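Local coordinates for 5'-nucleotidase SURE (Aquifex aeolicus, PDB 2WQK) that hydrolyses nucleoside 5'-monophosphates to nucleosides and phosphate with the help of a bound divalent metal cation, at the interface of chains A and B. Coordinates in Å, arbitrary orientation; residue numbers count along the deposited sequence, not the author numbering. Chains: chain A/B, 5'-nucleotidase SURE.

The interface of chains A and B. Residues chain A 177-180, 229-230; chain B 236, 241.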
# COMPACT_ATOMS: atom_id res chain seq x y z
N VAL A 177 -33.91 2.49 16.65
CA VAL A 177 -33.89 1.91 15.31
C VAL A 177 -33.91 3.07 14.31
O VAL A 177 -34.75 3.96 14.41
CB VAL A 177 -35.08 0.97 15.09
CG1 VAL A 177 -35.18 0.51 13.61
CG2 VAL A 177 -35.02 -0.20 16.08
N THR A 178 -32.97 3.06 13.37
CA THR A 178 -32.70 4.20 12.49
C THR A 178 -32.59 3.73 11.02
O THR A 178 -32.40 2.53 10.73
CB THR A 178 -31.37 4.87 12.86
OG1 THR A 178 -30.33 3.90 12.76
CG2 THR A 178 -31.41 5.47 14.29
N ARG A 179 -32.76 4.68 10.10
CA ARG A 179 -32.39 4.47 8.71
C ARG A 179 -31.00 5.02 8.41
O ARG A 179 -30.49 5.89 9.10
CB ARG A 179 -33.42 5.13 7.76
CG ARG A 179 -33.49 6.65 7.80
CD ARG A 179 -34.49 7.19 6.79
NE ARG A 179 -34.46 8.66 6.76
CZ ARG A 179 -35.13 9.44 7.55
NH1 ARG A 179 -35.88 8.92 8.51
NH2 ARG A 179 -35.01 10.78 7.40
N GLN A 180 -30.41 4.55 7.31
CA GLN A 180 -29.17 5.08 6.81
C GLN A 180 -29.41 6.54 6.37
O GLN A 180 -30.23 6.80 5.51
CB GLN A 180 -28.72 4.28 5.57
CG GLN A 180 -27.40 4.73 4.94
CD GLN A 180 -27.13 4.00 3.66
OE1 GLN A 180 -28.05 3.65 2.94
NE2 GLN A 180 -25.87 3.79 3.35
N THR A 229 -29.33 0.31 12.64
CA THR A 229 -29.94 0.33 11.32
C THR A 229 -29.95 -1.11 10.76
O THR A 229 -28.90 -1.74 10.69
CB THR A 229 -29.13 1.18 10.33
OG1 THR A 229 -28.94 2.50 10.86
CG2 THR A 229 -29.81 1.23 8.92
N PRO A 230 -31.13 -1.58 10.34
CA PRO A 230 -31.21 -2.88 9.66
C PRO A 230 -30.85 -2.63 8.18
O PRO A 230 -31.49 -1.81 7.50
CB PRO A 230 -32.68 -3.29 9.80
CG PRO A 230 -33.42 -1.99 9.85
CD PRO A 230 -32.47 -0.93 10.42
N THR B 236 -31.16 0.73 3.69
CA THR B 236 -32.02 0.46 4.85
C THR B 236 -33.10 -0.56 4.48
O THR B 236 -33.79 -0.44 3.46
CB THR B 236 -32.73 1.73 5.33
OG1 THR B 236 -31.79 2.80 5.44
CG2 THR B 236 -33.53 1.52 6.61
N MET B 241 -38.03 -2.89 10.12
CA MET B 241 -37.75 -2.06 11.31
C MET B 241 -38.64 -2.44 12.48
O MET B 241 -38.17 -2.53 13.62
CB MET B 241 -37.89 -0.58 10.96
CG MET B 241 -36.79 -0.08 10.07
SD MET B 241 -37.06 1.65 9.66
CE MET B 241 -35.38 2.17 9.46
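B:Met241 lies across A:Val177 and A:Pro230 where the C-terminal 3-10 helix 238-248 of one SurE-family subunit reaches over onto the other, a swapped tail in a two-fold symmetric dimer that is probably the biological one. Its CB meets the CG1 methyl of A:Val177. The next carbon, CG, faces two apolar groups at once: CG1 of A:Val177 and ring carbon CG of A:Pro230, each 3.9 Å away; the methionine crosses the proline ring at about a right angle. CG stands anti to the methionine's own carbonyl carbon (chi1 -70°), and the chain then runs extended through SD. This carries the terminal methyl CE past A:Val177, the last residue of strand 174-177, to the loop that follows, 3.3 Å from the carbonyl O of A:Thr178 and 3.8 Å from CA of A:Arg179. Behind that loop, the hydroxyls OG1 of A:Thr178 and OG1 of A:Thr229 share a 2.7 Å hydrogen bond, tying the loop to strand 225-232.

Further along, B:Thr236 turns both branches toward chain A. With OG1 beside its own backbone N (chi1 -48°), the hydroxyl accepts a hydrogen bond from the backbone N of A:Gln180, 2.9 Å from N to OG1 and fairly straight at 161°. The CG2 methyl instead packs against A:Arg179, 3.8 Å from its CB, near the root of a side chain whose guanidinium points away. A valine in place of B:Thr236 would probably leave the backbone amide of A:Gln180 without its acceptor across the interface. On the strand side, the carbonyl O of A:Pro230 lies 3.5 Å from CA of B:Thr236.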